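Local coordinates for protein proabylysin (PDB 4JIU) that is the zymogen of abylysin, a minimal soluble zinc metallopeptidase of the minigluzincin type, and probably hydrolyses peptide bonds once activated, at residues L49-E52 with E53-Y56. The protein carries 1 engineered substitution. Sequence-based numbering, arbitrary orientation.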
ATOM      1  N   LEU A  49      -0.807  -9.708  -8.472  1.00 21.24           N
ATOM      2  CA  LEU A  49      -1.692 -10.031  -7.344  1.00 16.96           C
ATOM      3  C   LEU A  49      -3.149  -9.852  -7.694  1.00 16.98           C
ATOM      4  O   LEU A  49      -3.480  -9.200  -8.705  1.00 21.05           O
ATOM      5  CB  LEU A  49      -1.324  -9.171  -6.143  1.00 13.81           C
ATOM      6  CG  LEU A  49      -0.004  -9.443  -5.439  1.00 14.42           C
ATOM      7  CD1 LEU A  49       0.277  -8.301  -4.479  1.00 14.84           C
ATOM      8  CD2 LEU A  49      -0.044 -10.805  -4.800  1.00 19.73           C
ATOM      9  N   GLU A  50      -4.068 -10.415  -6.894  1.00 18.75           N
ATOM     10  CA  GLU A  50      -5.480 -10.116  -7.076  1.00 19.83           C
ATOM     11  C   GLU A  50      -5.756  -8.622  -6.779  1.00 15.29           C
ATOM     12  O   GLU A  50      -5.008  -7.986  -6.078  1.00 14.09           O
ATOM     13  CB  GLU A  50      -6.371 -10.952  -6.181  1.00 24.43           C
ATOM     14  CG  GLU A  50      -6.230 -12.433  -5.938  1.00 31.35           C
ATOM     15  CD  GLU A  50      -6.833 -13.253  -7.067  1.00 42.61           C
ATOM     16  OE1 GLU A  50      -6.888 -14.484  -6.919  1.00 43.50           O
ATOM     17  OE2 GLU A  50      -7.199 -12.580  -8.053  1.00 55.74           O
ATOM     18  N   GLU A  51      -6.868  -8.099  -7.304  1.00 15.11           N
ATOM     19  CA  GLU A  51      -7.134  -6.668  -7.145  1.00 14.21           C
ATOM     20  C   GLU A  51      -7.188  -6.251  -5.691  1.00 12.81           C
ATOM     21  O   GLU A  51      -6.685  -5.183  -5.380  1.00 12.71           O
ATOM     22  CB  GLU A  51      -8.437  -6.200  -7.838  1.00 17.82           C
ATOM     23  CG  GLU A  51      -8.341  -6.040  -9.300  1.00 26.18           C
ATOM     24  CD  GLU A  51      -9.568  -5.509 -10.010  1.00 29.81           C
ATOM     25  OE1 GLU A  51     -10.698  -5.874  -9.614  1.00 24.74           O
ATOM     26  OE2 GLU A  51      -9.334  -4.732 -10.970  1.00 43.32           O
ATOM     27  N   GLU A  52      -7.851  -7.029  -4.810  1.00 12.75           N
ATOM     28  CA  GLU A  52      -7.946  -6.580  -3.424  1.00 11.92           C
ATOM     29  C   GLU A  52      -6.580  -6.526  -2.783  1.00 10.47           C
ATOM     30  O   GLU A  52      -6.327  -5.676  -1.928  1.00 11.43           O
ATOM     31  CB  GLU A  52      -8.909  -7.523  -2.640  1.00 16.34           C
ATOM     32  CG  GLU A  52      -9.101  -7.123  -1.195  1.00 17.07           C
ATOM     33  CD  GLU A  52     -10.025  -7.933  -0.303  1.00 15.27           C
ATOM     34  OE1 GLU A  52     -10.498  -7.438   0.802  1.00  9.85           O
ATOM     35  OE2 GLU A  52     -10.230  -9.122  -0.669  1.00 20.45           O
ATOM     36  N   GLU A  53      -5.685  -7.465  -3.126  1.00 11.23           N
ATOM     37  CA  GLU A  53      -4.335  -7.487  -2.588  0.68 10.77           C
ATOM     38  C   GLU A  53      -3.515  -6.299  -3.110  1.00 11.06           C
ATOM     39  O   GLU A  53      -2.811  -5.684  -2.347  1.00 10.40           O
ATOM     40  CB  GLU A  53      -3.647  -8.803  -2.894  0.68 11.79           C
ATOM     41  CG  GLU A  53      -4.272 -10.025  -2.314  0.68 14.34           C
ATOM     42  CD  GLU A  53      -4.036 -11.345  -3.016  0.68 18.18           C
ATOM     43  OE1 GLU A  53      -3.402 -11.415  -4.082  0.68 18.03           O
ATOM     44  OE2 GLU A  53      -4.563 -12.332  -2.435  0.68 22.05           O
ATOM     45  N   MET A  54      -3.624  -6.021  -4.405  1.00 10.68           N
ATOM     46  CA  MET A  54      -2.949  -4.810  -4.936  1.00 11.12           C
ATOM     47  C   MET A  54      -3.473  -3.553  -4.250  1.00 10.15           C
ATOM     48  O   MET A  54      -2.716  -2.653  -3.907  1.00 10.95           O
ATOM     49  CB  MET A  54      -3.199  -4.702  -6.446  1.00 12.16           C
ATOM     50  CG  MET A  54      -2.507  -5.729  -7.276  0.56 15.57           C
ATOM     51  SD  MET A  54      -2.655  -5.437  -9.065  0.56 18.80           S
ATOM     52  CE  MET A  54      -4.010  -6.546  -9.408  0.56 31.43           C
ATOM     53  N   PHE A  55      -4.800  -3.491  -4.115  1.00  9.84           N
ATOM     54  CA  PHE A  55      -5.405  -2.331  -3.473  1.00  9.60           C
ATOM     55  C   PHE A  55      -4.911  -2.213  -2.025  1.00  9.30           C
ATOM     56  O   PHE A  55      -4.654  -1.109  -1.557  1.00 10.03           O
ATOM     57  CB  PHE A  55      -6.935  -2.422  -3.521  1.00 10.31           C
ATOM     58  CG  PHE A  55      -7.626  -1.101  -3.300  1.00 10.49           C
ATOM     59  CD1 PHE A  55      -7.376  -0.010  -4.139  1.00 12.85           C
ATOM     60  CD2 PHE A  55      -8.541  -0.960  -2.253  1.00 12.58           C
ATOM     61  CE1 PHE A  55      -8.038   1.164  -3.964  1.00 14.70           C
ATOM     62  CE2 PHE A  55      -9.229   0.259  -2.112  1.00 12.21           C
ATOM     63  CZ  PHE A  55      -8.960   1.299  -2.959  1.00 13.55           C
ATOM     64  N   TYR A  56      -4.812  -3.338  -1.312  1.00  9.30           N
ATOM     65  CA  TYR A  56      -4.270  -3.287   0.047  1.00  9.05           C
ATOM     66  C   TYR A  56      -2.912  -2.636   0.073  1.00  8.84           C
ATOM     67  O   TYR A  56      -2.586  -1.830   0.912  1.00  9.39           O
ATOM     68  CB  TYR A  56      -4.278  -4.696   0.713  1.00  9.75           C
ATOM     69  CG  TYR A  56      -3.632  -4.564   2.063  1.00  9.89           C
ATOM     70  CD1 TYR A  56      -4.362  -3.991   3.114  1.00 11.20           C
ATOM     71  CD2 TYR A  56      -2.325  -4.860   2.337  1.00 10.83           C
ATOM     72  CE1 TYR A  56      -3.813  -3.818   4.332  1.00 11.44           C
ATOM     73  CE2 TYR A  56      -1.741  -4.625   3.539  1.00 11.38           C
ATOM     74  CZ  TYR A  56      -2.489  -4.093   4.566  1.00 10.70           C
ATOM     75  OH  TYR A  56      -1.960  -3.863   5.806  1.00 13.37           O
TER
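Glu53 folds its side chain back over the start of helix 51-67, where, in the conformer described, OE1 accepts a hydrogen bond from Glu50 N at 3.1 Å. The amide comes from above the carboxylate plane, 45° out of it. With CG beside its own backbone N (chi1 -62°) and the chain extended beyond, the carboxylate reaches the N-cap residue, the N3-to-N-cap half of a capping box; its negative charge there would probably be favoured by the helix dipole. Leu49 CD2 lies 3.5 Å from Glu53 OE1, the leucine crossing Glu53 at about a right angle, while the Glu50 side chain runs alongside, CG against the carboxylate. Met54 closes the first turn, its N 2.9 Å from Glu50 O, and in the modelled conformer its CG packs on Leu49 CB at 3.8 Å. Phe55 N and Tyr56 N continue with bonds to Glu51 O (2.8 Å) and Glu52 O (2.9 Å). The Tyr56 hydroxyl bonds to Glu93 and to the zinc ligand His60, a second-shell link to the metal in the HExxH helix. The turn thus lies between helix 2-13, met by Met54 and Phe55, and helix 88-100, met by Glu53, Tyr56 and Glu52, which is salt-bridged to Arg88, with Tyr56 also touching helix 74-80.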